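Local coordinates for protein ubiquitin-conjugating enzyme E2, putative (Trypanosoma cruzi, PDB 4DS2) that probably accepts activated ubiquitin or a related modifier as a thioester and passes it on toward substrates, as an E2 conjugating enzyme, at residues I14-L19 with Q118-V123; L54-P59 with R130-Y135; L98-G103 with D141-E146. One frame throughout, in Å; residues are numbered along the deposited sequence.

Contact 1 (I14-L19 with Q118-V123); sequences IKDLKL and QHASDV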
ATOM      1  N   ILE A  14      11.983  14.452   0.309  1.00 33.96           N
ATOM      2  CA  ILE A  14      11.714  15.375   1.411  1.00 33.46           C
ATOM      3  C   ILE A  14      10.433  16.183   1.105  1.00 36.17           C
ATOM      4  O   ILE A  14       9.506  16.235   1.946  1.00 34.95           O
ATOM      5  CB  ILE A  14      12.931  16.313   1.638  1.00 32.98           C
ATOM      6  CG1 ILE A  14      14.118  15.521   2.211  1.00 32.72           C
ATOM      7  CG2 ILE A  14      12.573  17.466   2.551  1.00 33.50           C
ATOM      8  CD1 ILE A  14      15.503  16.071   1.932  1.00 33.07           C
ATOM      9  N   LYS A  15      10.360  16.765  -0.108  1.00 39.30           N
ATOM     10  CA  LYS A  15       9.144  17.489  -0.552  1.00 40.72           C
ATOM     11  C   LYS A  15       7.873  16.598  -0.467  1.00 39.33           C
ATOM     12  O   LYS A  15       6.840  17.041   0.065  1.00 37.59           O
ATOM     13  CB  LYS A  15       9.317  18.051  -1.964  1.00 42.92           C
ATOM     14  CG  LYS A  15       8.165  18.961  -2.445  1.00 47.16           C
ATOM     15  CD  LYS A  15       7.584  18.531  -3.816  1.00 49.48           C
ATOM     16  CE  LYS A  15       6.618  19.569  -4.418  1.00 53.30           C
ATOM     17  NZ  LYS A  15       6.043  19.280  -5.779  1.00 54.94           N
ATOM     18  N   ASP A  16       7.964  15.353  -0.949  1.00 36.81           N
ATOM     19  CA  ASP A  16       6.838  14.395  -0.831  1.00 37.34           C
ATOM     20  C   ASP A  16       6.507  13.896   0.567  1.00 36.88           C
ATOM     21  O   ASP A  16       5.346  13.577   0.815  1.00 38.54           O
ATOM     22  CB  ASP A  16       7.033  13.173  -1.714  1.00 36.46           C
ATOM     23  CG  ASP A  16       6.931  13.500  -3.187  1.00 38.28           C
ATOM     24  OD1 ASP A  16       6.858  14.694  -3.566  1.00 39.29           O
ATOM     25  OD2 ASP A  16       6.941  12.552  -3.990  1.00 38.76           O
ATOM     26  N   LEU A  17       7.489  13.825   1.473  1.00 35.18           N
ATOM     27  CA  LEU A  17       7.215  13.468   2.869  1.00 33.27           C
ATOM     28  C   LEU A  17       6.456  14.626   3.545  1.00 34.88           C
ATOM     29  O   LEU A  17       5.416  14.412   4.156  1.00 34.75           O
ATOM     30  CB  LEU A  17       8.508  13.126   3.618  1.00 31.90           C
ATOM     31  CG  LEU A  17       8.343  12.730   5.098  1.00 32.15           C
ATOM     32  CD1 LEU A  17       7.171  11.772   5.336  1.00 31.99           C
ATOM     33  CD2 LEU A  17       9.669  12.178   5.589  1.00 31.24           C
ATOM     34  N   LYS A  18       6.970  15.852   3.402  1.00 35.79           N
ATOM     35  CA  LYS A  18       6.281  17.055   3.900  1.00 36.95           C
ATOM     36  C   LYS A  18       4.843  17.104   3.400  1.00 38.53           C
ATOM     37  O   LYS A  18       3.939  17.526   4.128  1.00 39.84           O
ATOM     38  CB  LYS A  18       7.010  18.319   3.452  1.00 37.22           C
ATOM     39  CG  LYS A  18       8.411  18.458   4.008  1.00 36.52           C
ATOM     40  CD  LYS A  18       9.119  19.735   3.532  1.00 37.79           C
ATOM     41  CE  LYS A  18      10.566  19.853   4.032  1.00 36.90           C
ATOM     42  NZ  LYS A  18      10.907  21.176   4.693  1.00 38.89           N
ATOM     43  N   LEU A  19       4.629  16.676   2.154  1.00 39.77           N
ATOM     44  CA  LEU A  19       3.272  16.730   1.552  1.00 42.54           C
ATOM     45  C   LEU A  19       2.375  15.645   2.148  1.00 42.60           C
ATOM     46  O   LEU A  19       1.216  15.919   2.429  1.00 42.57           O
ATOM     47  CB  LEU A  19       3.293  16.648   0.014  1.00 43.15           C
ATOM     48  CG  LEU A  19       3.258  18.019  -0.715  1.00 46.00           C
ATOM     49  CD1 LEU A  19       3.529  17.888  -2.208  1.00 47.39           C
ATOM     50  CD2 LEU A  19       1.949  18.775  -0.533  1.00 49.41           C
ATOM     51  N   GLN A 118       4.382  12.434 -10.495  1.00 40.56           N
ATOM     52  CA  GLN A 118       3.518  12.009  -9.391  1.00 40.07           C
ATOM     53  C   GLN A 118       4.241  11.923  -8.054  1.00 39.59           C
ATOM     54  O   GLN A 118       5.471  11.884  -8.023  1.00 38.78           O
ATOM     55  CB  GLN A 118       2.903  10.647  -9.699  1.00 38.26           C
ATOM     56  CG  GLN A 118       1.855  10.666 -10.797  1.00 39.91           C
ATOM     57  CD  GLN A 118       1.436   9.259 -11.240  1.00 38.35           C
ATOM     58  OE1 GLN A 118       1.870   8.793 -12.274  1.00 37.82           O
ATOM     59  NE2 GLN A 118       0.588   8.598 -10.468  1.00 36.31           N
ATOM     60  N   HIS A 119       3.450  11.858  -6.974  1.00 38.75           N
ATOM     61  CA  HIS A 119       3.936  11.980  -5.613  1.00 39.92           C
ATOM     62  C   HIS A 119       3.861  10.674  -4.859  1.00 39.39           C
ATOM     63  O   HIS A 119       3.027   9.829  -5.155  1.00 38.80           O
ATOM     64  CB  HIS A 119       3.123  13.039  -4.880  1.00 42.76           C
ATOM     65  CG  HIS A 119       3.375  14.452  -5.358  1.00 46.34           C
ATOM     66  ND1 HIS A 119       3.149  14.849  -6.622  1.00 47.94           N
ATOM     67  CD2 HIS A 119       3.864  15.574  -4.680  1.00 50.92           C
ATOM     68  CE1 HIS A 119       3.459  16.156  -6.753  1.00 50.08           C
ATOM     69  NE2 HIS A 119       3.902  16.601  -5.564  1.00 51.86           N
ATOM     70  N   ALA A 120       4.753  10.486  -3.888  1.00 39.58           N
ATOM     71  CA  ALA A 120       4.742   9.314  -3.000  1.00 41.22           C
ATOM     72  C   ALA A 120       3.364   9.004  -2.465  1.00 42.51           C
ATOM     73  O   ALA A 120       2.995   7.866  -2.413  1.00 41.16           O
ATOM     74  CB  ALA A 120       5.685   9.519  -1.811  1.00 42.12           C
ATOM     75  N   SER A 121       2.635  10.031  -2.041  1.00 46.51           N
ATOM     76  CA  SER A 121       1.206   9.930  -1.700  1.00 49.55           C
ATOM     77  C   SER A 121       0.363   9.159  -2.703  1.00 50.51           C
ATOM     78  O   SER A 121      -0.464   8.329  -2.325  1.00 51.96           O
ATOM     79  CB  SER A 121       0.618  11.330  -1.640  1.00 53.18           C
ATOM     80  OG  SER A 121       1.436  12.144  -0.831  1.00 59.71           O
ATOM     81  N   ASP A 122       0.531   9.499  -3.984  1.00 51.88           N
ATOM     82  CA  ASP A 122      -0.242   8.893  -5.097  1.00 47.75           C
ATOM     83  C   ASP A 122       0.064   7.403  -5.214  1.00 45.06           C
ATOM     84  O   ASP A 122      -0.827   6.593  -5.353  1.00 47.00           O
ATOM     85  CB  ASP A 122       0.035   9.653  -6.403  1.00 47.54           C
ATOM     86  CG  ASP A 122      -0.365  11.161  -6.314  1.00 51.90           C
ATOM     87  OD1 ASP A 122      -1.236  11.507  -5.487  1.00 52.57           O
ATOM     88  OD2 ASP A 122       0.199  12.018  -7.043  1.00 56.12           O
ATOM     89  N   VAL A 123       1.330   7.049  -5.061  1.00 42.88           N
ATOM     90  CA  VAL A 123       1.768   5.666  -5.048  1.00 40.00           C
ATOM     91  C   VAL A 123       1.163   4.886  -3.881  1.00 41.29           C
ATOM     92  O   VAL A 123       0.821   3.696  -3.999  1.00 39.52           O
ATOM     93  CB  VAL A 123       3.307   5.590  -4.882  1.00 38.84           C
ATOM     94  CG1 VAL A 123       3.750   4.139  -4.754  1.00 35.78           C
ATOM     95  CG2 VAL A 123       4.025   6.340  -6.005  1.00 37.31           C
TER
HETATM   96  O   HOH W   1       3.922  12.713  -1.284  1.00 28.01           O

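Contact 2 (L54-P59 with R130-Y135); sequences LKVKAP and RVFSQY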
ATOM      1  N   LEU A  54       4.692   3.213   7.678  1.00 41.38           N
ATOM      2  CA  LEU A  54       3.333   3.735   7.836  1.00 42.02           C
ATOM      3  C   LEU A  54       2.416   2.784   8.659  1.00 41.22           C
ATOM      4  O   LEU A  54       2.621   1.568   8.665  1.00 36.54           O
ATOM      5  CB  LEU A  54       2.686   3.932   6.465  1.00 40.89           C
ATOM      6  CG  LEU A  54       3.314   4.767   5.346  1.00 40.56           C
ATOM      7  CD1 LEU A  54       2.290   4.803   4.207  1.00 38.13           C
ATOM      8  CD2 LEU A  54       3.671   6.173   5.780  1.00 42.48           C
ATOM      9  N   LYS A  55       1.406   3.376   9.317  1.00 41.75           N
ATOM     10  CA  LYS A  55       0.299   2.623   9.925  1.00 43.51           C
ATOM     11  C   LYS A  55      -1.004   3.064   9.275  1.00 42.64           C
ATOM     12  O   LYS A  55      -1.231   4.245   9.038  1.00 39.74           O
ATOM     13  CB  LYS A  55       0.239   2.816  11.427  1.00 46.18           C
ATOM     14  CG  LYS A  55       1.500   2.342  12.153  1.00 49.09           C
ATOM     15  CD  LYS A  55       1.290   2.263  13.667  1.00 52.35           C
ATOM     16  CE  LYS A  55       2.570   2.165  14.485  1.00 54.07           C
ATOM     17  NZ  LYS A  55       2.251   2.449  15.915  1.00 56.04           N
ATOM     18  N   VAL A  56      -1.823   2.087   8.919  1.00 44.01           N
ATOM     19  CA  VAL A  56      -2.959   2.311   8.016  1.00 43.59           C
ATOM     20  C   VAL A  56      -4.156   1.543   8.526  1.00 46.37           C
ATOM     21  O   VAL A  56      -4.001   0.495   9.161  1.00 48.21           O
ATOM     22  CB  VAL A  56      -2.621   1.850   6.573  1.00 42.38           C
ATOM     23  CG1 VAL A  56      -3.835   1.936   5.672  1.00 41.25           C
ATOM     24  CG2 VAL A  56      -1.464   2.662   5.983  1.00 42.38           C
ATOM     25  N   LYS A  57      -5.349   2.070   8.252  1.00 49.60           N
ATOM     26  CA  LYS A  57      -6.597   1.275   8.329  1.00 49.29           C
ATOM     27  C   LYS A  57      -7.085   1.048   6.919  1.00 46.03           C
ATOM     28  O   LYS A  57      -7.073   1.967   6.111  1.00 43.02           O
ATOM     29  CB  LYS A  57      -7.674   2.009   9.119  1.00 51.48           C
ATOM     30  CG  LYS A  57      -7.291   2.298  10.572  1.00 55.60           C
ATOM     31  CD  LYS A  57      -7.242   1.033  11.417  1.00 57.38           C
ATOM     32  CE  LYS A  57      -6.398   1.241  12.663  1.00 58.14           C
ATOM     33  NZ  LYS A  57      -7.046   2.157  13.636  1.00 58.81           N
ATOM     34  N   ALA A  58      -7.500  -0.176   6.612  1.00 47.26           N
ATOM     35  CA  ALA A  58      -8.279  -0.408   5.390  1.00 46.64           C
ATOM     36  C   ALA A  58      -9.670   0.247   5.515  1.00 48.62           C
ATOM     37  O   ALA A  58     -10.104   0.584   6.632  1.00 49.83           O
ATOM     38  CB  ALA A  58      -8.399  -1.886   5.101  1.00 44.52           C
ATOM     39  N   PRO A  59     -10.372   0.442   4.371  1.00 50.54           N
ATOM     40  CA  PRO A  59     -11.739   0.987   4.370  1.00 52.59           C
ATOM     41  C   PRO A  59     -12.715   0.116   5.183  1.00 55.62           C
ATOM     42  O   PRO A  59     -12.615  -1.114   5.128  1.00 53.82           O
ATOM     43  CB  PRO A  59     -12.133   0.922   2.884  1.00 52.01           C
ATOM     44  CG  PRO A  59     -10.866   0.804   2.126  1.00 48.69           C
ATOM     45  CD  PRO A  59      -9.985  -0.007   3.019  1.00 48.86           C
ATOM     46  N   ARG A 130      -5.839  -0.623  -4.427  1.00 38.03           N
ATOM     47  CA  ARG A 130      -5.740  -1.786  -5.291  1.00 37.08           C
ATOM     48  C   ARG A 130      -5.905  -3.069  -4.494  1.00 34.78           C
ATOM     49  O   ARG A 130      -6.632  -3.959  -4.879  1.00 33.54           O
ATOM     50  CB  ARG A 130      -4.407  -1.749  -6.048  1.00 35.55           C
ATOM     51  CG  ARG A 130      -4.081  -2.976  -6.838  1.00 35.73           C
ATOM     52  CD  ARG A 130      -5.106  -3.271  -7.885  1.00 36.71           C
ATOM     53  NE  ARG A 130      -4.693  -4.452  -8.622  1.00 38.19           N
ATOM     54  CZ  ARG A 130      -5.478  -5.134  -9.454  1.00 39.80           C
ATOM     55  NH1 ARG A 130      -6.738  -4.753  -9.659  1.00 41.00           N
ATOM     56  NH2 ARG A 130      -5.000  -6.199 -10.092  1.00 39.36           N
ATOM     57  N   VAL A 131      -5.218  -3.145  -3.363  1.00 35.17           N
ATOM     58  CA  VAL A 131      -5.190  -4.370  -2.569  1.00 33.63           C
ATOM     59  C   VAL A 131      -6.421  -4.566  -1.670  1.00 35.26           C
ATOM     60  O   VAL A 131      -6.999  -5.668  -1.601  1.00 33.47           O
ATOM     61  CB  VAL A 131      -3.906  -4.404  -1.761  1.00 33.21           C
ATOM     62  CG1 VAL A 131      -3.910  -5.577  -0.772  1.00 33.16           C
ATOM     63  CG2 VAL A 131      -2.740  -4.497  -2.747  1.00 31.25           C
ATOM     64  N   PHE A 132      -6.840  -3.491  -1.004  1.00 35.93           N
ATOM     65  CA  PHE A 132      -7.964  -3.560  -0.077  1.00 36.09           C
ATOM     66  C   PHE A 132      -9.339  -3.481  -0.759  1.00 37.39           C
ATOM     67  O   PHE A 132     -10.347  -3.978  -0.215  1.00 36.38           O
ATOM     68  CB  PHE A 132      -7.837  -2.419   0.948  1.00 37.41           C
ATOM     69  CG  PHE A 132      -6.729  -2.598   1.953  1.00 38.54           C
ATOM     70  CD1 PHE A 132      -6.274  -3.871   2.335  1.00 38.61           C
ATOM     71  CD2 PHE A 132      -6.183  -1.488   2.579  1.00 40.39           C
ATOM     72  CE1 PHE A 132      -5.293  -4.025   3.280  1.00 38.72           C
ATOM     73  CE2 PHE A 132      -5.202  -1.640   3.542  1.00 40.86           C
ATOM     74  CZ  PHE A 132      -4.761  -2.912   3.892  1.00 40.38           C
ATOM     75  N   SER A 133      -9.375  -2.811  -1.919  1.00 38.78           N
ATOM     76  CA  SER A 133     -10.630  -2.437  -2.571  1.00 39.71           C
ATOM     77  C   SER A 133     -10.817  -2.900  -4.002  1.00 40.17           C
ATOM     78  O   SER A 133     -11.928  -3.240  -4.358  1.00 40.60           O
ATOM     79  CB  SER A 133     -10.844  -0.943  -2.464  1.00 40.74           C
ATOM     80  OG  SER A 133     -11.366  -0.675  -1.182  1.00 42.11           O
ATOM     81  N   GLN A 134      -9.770  -2.935  -4.824  1.00 40.86           N
ATOM     82  CA  GLN A 134      -9.967  -3.322  -6.209  1.00 43.26           C
ATOM     83  C   GLN A 134      -9.357  -4.671  -6.508  1.00 41.33           C
ATOM     84  O   GLN A 134      -9.001  -4.951  -7.638  1.00 44.71           O
ATOM     85  CB  GLN A 134      -9.404  -2.276  -7.175  1.00 46.24           C
ATOM     86  CG  GLN A 134      -9.876  -0.834  -6.946  1.00 52.77           C
ATOM     87  CD  GLN A 134     -11.397  -0.601  -7.098  1.00 56.64           C
ATOM     88  OE1 GLN A 134     -12.129  -1.430  -7.654  1.00 56.46           O
ATOM     89  NE2 GLN A 134     -11.865   0.571  -6.635  1.00 58.70           N
ATOM     90  N   TYR A 135      -9.288  -5.537  -5.524  1.00 38.89           N
ATOM     91  CA  TYR A 135      -8.605  -6.813  -5.711  1.00 38.02           C
ATOM     92  C   TYR A 135      -9.312  -7.789  -6.642  1.00 41.33           C
ATOM     93  O   TYR A 135      -8.616  -8.590  -7.322  1.00 41.51           O
ATOM     94  CB  TYR A 135      -8.344  -7.513  -4.371  1.00 36.59           C
ATOM     95  CG  TYR A 135      -9.574  -7.676  -3.513  1.00 35.14           C
ATOM     96  CD1 TYR A 135     -10.003  -6.630  -2.684  1.00 35.04           C
ATOM     97  CD2 TYR A 135     -10.312  -8.848  -3.538  1.00 34.67           C
ATOM     98  CE1 TYR A 135     -11.131  -6.753  -1.904  1.00 35.05           C
ATOM     99  CE2 TYR A 135     -11.449  -8.990  -2.748  1.00 35.28           C
ATOM    100  CZ  TYR A 135     -11.851  -7.941  -1.922  1.00 35.12           C
ATOM    101  OH  TYR A 135     -12.962  -8.063  -1.114  1.00 33.79           O
TER

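Contact 3 (L98-G103 with D141-E146); sequences LVTGEG and DDVNPE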
ATOM      1  N   LEU A  98      -2.574 -10.349  -4.429  1.00 33.41           N
ATOM      2  CA  LEU A  98      -1.635  -9.291  -4.874  1.00 34.37           C
ATOM      3  C   LEU A  98      -0.369  -9.165  -3.935  1.00 34.85           C
ATOM      4  O   LEU A  98       0.647  -8.538  -4.287  1.00 34.02           O
ATOM      5  CB  LEU A  98      -2.413  -7.962  -5.099  1.00 32.11           C
ATOM      6  CG  LEU A  98      -3.588  -7.899  -6.124  1.00 30.96           C
ATOM      7  CD1 LEU A  98      -4.470  -6.677  -5.861  1.00 29.96           C
ATOM      8  CD2 LEU A  98      -3.127  -7.881  -7.572  1.00 31.49           C
ATOM      9  N   VAL A  99      -0.414  -9.858  -2.791  1.00 35.57           N
ATOM     10  CA  VAL A  99       0.659  -9.826  -1.786  1.00 35.06           C
ATOM     11  C   VAL A  99       1.252 -11.228  -1.509  1.00 35.77           C
ATOM     12  O   VAL A  99       0.520 -12.199  -1.360  1.00 36.60           O
ATOM     13  CB  VAL A  99       0.137  -9.262  -0.444  1.00 33.97           C
ATOM     14  CG1 VAL A  99       1.304  -9.082   0.537  1.00 33.20           C
ATOM     15  CG2 VAL A  99      -0.642  -7.968  -0.672  1.00 32.12           C
ATOM     16  N   THR A 100       2.577 -11.315  -1.423  1.00 36.45           N
ATOM     17  CA  THR A 100       3.255 -12.586  -1.104  1.00 39.02           C
ATOM     18  C   THR A 100       3.293 -12.842   0.430  1.00 41.89           C
ATOM     19  O   THR A 100       2.895 -11.977   1.221  1.00 41.93           O
ATOM     20  CB  THR A 100       4.699 -12.640  -1.682  1.00 38.47           C
ATOM     21  OG1 THR A 100       5.588 -11.865  -0.860  1.00 38.44           O
ATOM     22  CG2 THR A 100       4.753 -12.125  -3.101  1.00 37.78           C
ATOM     23  N   GLY A 101       3.756 -14.026   0.850  1.00 43.44           N
ATOM     24  CA  GLY A 101       4.020 -14.261   2.267  1.00 46.30           C
ATOM     25  C   GLY A 101       5.167 -13.412   2.859  1.00 50.54           C
ATOM     26  O   GLY A 101       5.334 -13.351   4.079  1.00 51.03           O
ATOM     27  N   GLU A 102       5.967 -12.768   2.004  1.00 53.53           N
ATOM     28  CA  GLU A 102       7.031 -11.843   2.445  1.00 54.58           C
ATOM     29  C   GLU A 102       6.484 -10.412   2.656  1.00 50.83           C
ATOM     30  O   GLU A 102       7.129  -9.590   3.310  1.00 53.46           O
ATOM     31  CB  GLU A 102       8.233 -11.846   1.479  1.00 58.72           C
ATOM     32  CG  GLU A 102       9.203 -12.974   1.775  1.00 66.37           C
ATOM     33  CD  GLU A 102      10.394 -13.079   0.824  1.00 70.64           C
ATOM     34  OE1 GLU A 102      10.478 -12.281  -0.143  1.00 69.94           O
ATOM     35  OE2 GLU A 102      11.250 -13.984   1.062  1.00 78.33           O
ATOM     36  N   GLY A 103       5.286 -10.144   2.134  1.00 45.31           N
ATOM     37  CA  GLY A 103       4.737  -8.784   2.060  1.00 44.56           C
ATOM     38  C   GLY A 103       5.014  -8.044   0.746  1.00 43.19           C
ATOM     39  O   GLY A 103       4.709  -6.852   0.647  1.00 40.45           O
ATOM     40  N   ASP A 141      -0.480  -8.090 -12.110  1.00 38.92           N
ATOM     41  CA  ASP A 141       0.189  -7.834 -10.808  1.00 36.82           C
ATOM     42  C   ASP A 141      -0.168  -8.863  -9.721  1.00 35.89           C
ATOM     43  O   ASP A 141       0.075  -8.652  -8.527  1.00 35.35           O
ATOM     44  CB  ASP A 141      -0.083  -6.389 -10.321  1.00 35.66           C
ATOM     45  CG  ASP A 141      -1.559  -6.051 -10.229  1.00 35.50           C
ATOM     46  OD1 ASP A 141      -2.407  -6.880 -10.631  1.00 35.30           O
ATOM     47  OD2 ASP A 141      -1.887  -4.936  -9.763  1.00 36.37           O
ATOM     48  N   ASP A 142      -0.728  -9.981 -10.138  1.00 37.05           N
ATOM     49  CA  ASP A 142      -0.940 -11.100  -9.232  1.00 38.65           C
ATOM     50  C   ASP A 142       0.388 -11.736  -8.862  1.00 39.40           C
ATOM     51  O   ASP A 142       1.196 -12.007  -9.757  1.00 38.07           O
ATOM     52  CB  ASP A 142      -1.858 -12.145  -9.863  1.00 39.71           C
ATOM     53  CG  ASP A 142      -3.328 -11.971  -9.443  1.00 39.28           C
ATOM     54  OD1 ASP A 142      -3.787 -10.828  -9.134  1.00 37.42           O
ATOM     55  OD2 ASP A 142      -4.013 -13.008  -9.410  1.00 37.97           O
ATOM     56  N   VAL A 143       0.606 -11.908  -7.541  1.00 39.04           N
ATOM     57  CA  VAL A 143       1.827 -12.526  -6.978  1.00 41.04           C
ATOM     58  C   VAL A 143       1.536 -13.824  -6.209  1.00 42.41           C
ATOM     59  O   VAL A 143       2.453 -14.545  -5.891  1.00 42.07           O
ATOM     60  CB  VAL A 143       2.600 -11.579  -5.998  1.00 38.50           C
ATOM     61  CG1 VAL A 143       2.915 -10.263  -6.662  1.00 36.57           C
ATOM     62  CG2 VAL A 143       1.817 -11.358  -4.721  1.00 36.67           C
ATOM     63  N   ASN A 144       0.267 -14.074  -5.877  1.00 44.02           N
ATOM     64  CA  ASN A 144      -0.156 -15.202  -5.037  1.00 42.89           C
ATOM     65  C   ASN A 144      -1.316 -15.889  -5.719  1.00 44.88           C
ATOM     66  O   ASN A 144      -2.469 -15.517  -5.497  1.00 47.23           O
ATOM     67  CB  ASN A 144      -0.604 -14.655  -3.680  1.00 41.32           C
ATOM     68  CG  ASN A 144      -0.967 -15.746  -2.673  1.00 40.67           C
ATOM     69  OD1 ASN A 144      -1.185 -16.893  -3.029  1.00 39.92           O
ATOM     70  ND2 ASN A 144      -1.020 -15.374  -1.399  1.00 39.26           N
ATOM     71  N   PRO A 145      -1.035 -16.879  -6.581  1.00 47.40           N
ATOM     72  CA  PRO A 145      -2.109 -17.450  -7.389  1.00 48.71           C
ATOM     73  C   PRO A 145      -3.033 -18.450  -6.639  1.00 51.47           C
ATOM     74  O   PRO A 145      -4.158 -18.691  -7.081  1.00 57.07           O
ATOM     75  CB  PRO A 145      -1.362 -18.112  -8.543  1.00 49.11           C
ATOM     76  CG  PRO A 145      -0.048 -18.477  -7.970  1.00 50.50           C
ATOM     77  CD  PRO A 145       0.270 -17.465  -6.907  1.00 48.98           C
ATOM     78  N   GLU A 146      -2.571 -19.042  -5.541  1.00 51.26           N
ATOM     79  CA  GLU A 146      -3.466 -19.796  -4.670  1.00 50.77           C
ATOM     80  C   GLU A 146      -4.553 -18.892  -4.079  1.00 46.93           C
ATOM     81  O   GLU A 146      -5.712 -19.292  -4.009  1.00 47.38           O
ATOM     82  CB  GLU A 146      -2.692 -20.493  -3.551  1.00 54.77           C
ATOM     83  CG  GLU A 146      -2.142 -21.866  -3.944  1.00 60.43           C
ATOM     84  CD  GLU A 146      -0.620 -22.019  -3.783  1.00 63.66           C
ATOM     85  OE1 GLU A 146      -0.268 -23.170  -3.454  1.00 65.89           O
ATOM     86  OE2 GLU A 146       0.200 -21.055  -4.011  1.00 58.07           O
TER
HETATM   87  O   HOH W   2       1.185  -7.278  -6.587  1.00 24.78           O

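Contact 1 (I14-L19 with Q118-V123)
Asp-16, on the N-terminal helix 11-27 of the E2 fold, faces the start of helix 120-132, where it meets the backbone N of Ala-120. The N-H of Ala-120 points almost straight at Asp-16 OD2, 3.0 Å from N to O at an N-H...O angle of 166°, although it reaches that oxygen from above the carboxylate plane, 49° out of it. With CG beside its own backbone N and anti to the carbonyl carbon, Asp-16 carries its carboxylate toward Ala-120. The same OD2 also takes the hydroxyl of Tyr-81 and a salt bridge from Arg-12, three polar partners for one buried oxygen. Its closeness to a helix N terminus and to an arginine would be expected to stabilise the negative charge. Closer to the backbone, Asp-16 CB and Ala-120 CB touch at 3.9 Å. Asp-16 OD1 approaches the imidazole of His-119 obliquely, 3.3 Å from CD2, with the carboxylate and ring planes only 21° apart.

His-119 is the N-cap of helix 120-132, and its backbone N donates to Asp-122 OD2 (3.3 Å), as in one half of a capping box. In the canonical E2 layout this helix lies across the inner face of the sheet, and the contact joins its first turn to the N-terminal helix. The ring of His-119 reaches toward helix 11-27, where Leu-19 CD1 packs obliquely on it, 3.4 Å from CD2. Lys-15 NZ comes in at the ring edge, near its plane, and makes a weak hydrogen bond to His-119 NE2, 3.4 Å long. At the second residue of helix 120-132, a water bridges the helices, donating to Asp-16 O at 2.7 Å and hydrogen-bonded to Ser-121 OG at 2.6 Å.

Contact 2 (L54-P59 with R130-Y135)
Phe-132 lays one face of its ring against Ala-58, just past the end of strand 51-57. Ala-58 CB stands 3.5 Å from the ring centroid and 18° off the ring normal, a CH-pi contact displaced toward the rim, with CD2 its nearest ring atom at 3.4 Å. The phenyl gets there with CG anti to the carbonyl carbon and beside the backbone N (chi1 -72°), pointing from the last turn of helix 120-132 toward the sheet. Pro-59 follows, its ring crossing the Phe-132 side chain at about a right angle, with CD 3.8 Å from Phe-132 CB. Pro-59 CG meets Ser-133 OG at 3.7 Å. Val-56 adds a looser touch, its CG1 near the plane of the Phe-132 ring and 4.4 Å from CE2. The contact is largely apolar and mostly buried, close to the centre of the chain. Around it, the Phe-132 ring also meets the rings of Tyr-71, on strand 70-76, and Tyr-64, while Val-56 pairs by backbone hydrogen bonds with Tyr-71, so the end of helix 120-132 is seated on two adjacent strands of the antiparallel sheet.

Contact 3 (L98-G103 with D141-E146)
Leu-98 sets its CD2 methyl against two carboxylates, 3.3 Å from Asp-141 OD1 and 3.4 Å from Asp-142 OD1. Both acids also have an arginine partner, Arg-130 for Asp-141 and Arg-148 for Asp-142, so the methyl lies on the carboxylates of two ion pairs. A water joins the backbones here, donating to Leu-98 O (2.7 Å) and Asp-141 O (2.6 Å). Next along, Val-143 lays its CG2 against the backbone from Leu-98 to Thr-100; this methyl lies between its own backbone N and carbonyl carbon. It also meets Thr-100 CG2 at 3.4 Å, the two side chains crossing at about a right angle.

Residues 98-103 belong to the loop leading to Cys-106, which by sequence probably corresponds to the E2 active-site cysteine; Val-143 touches Cys-106 too. The loop turns at Thr-100, whose OG1 accepts from Glu-102 N (3.0 Å), an ST turn, inside a type I beta turn closed by Gly-103 N to Thr-100 O. Asn-144 lies against Val-99 O, with CB 3.6 Å and ND2 3.5 Å from it. Asn-144, CG anti to its backbone N (chi1 -176°), is the N-cap of helix 145-153; its OD1 accepts from Ala-147 N.

Contacts 1 and 2 share helix 120-132: contact 1 holds its first turn to helix 11-27, and contact 2 seats its last turn on the sheet, their centres about 18 Å apart. Contact 3 lies on the other side of the chain's centre from contact 1, about 26 Å between centres, but about 15 Å between centres from contact 2, which it touches. The joint is the Arg-130 NH2 to Asp-141 OD1 salt bridge (2.7 Å), with Leu-98 packed on Arg-130 and Val-131 CG1 reaching Val-99 CG2 at 4.0 Å. Contact 3 borders Cys-106, probably the thioester site, and touches the end of helix 120-132 that packs on the sheet in contact 2.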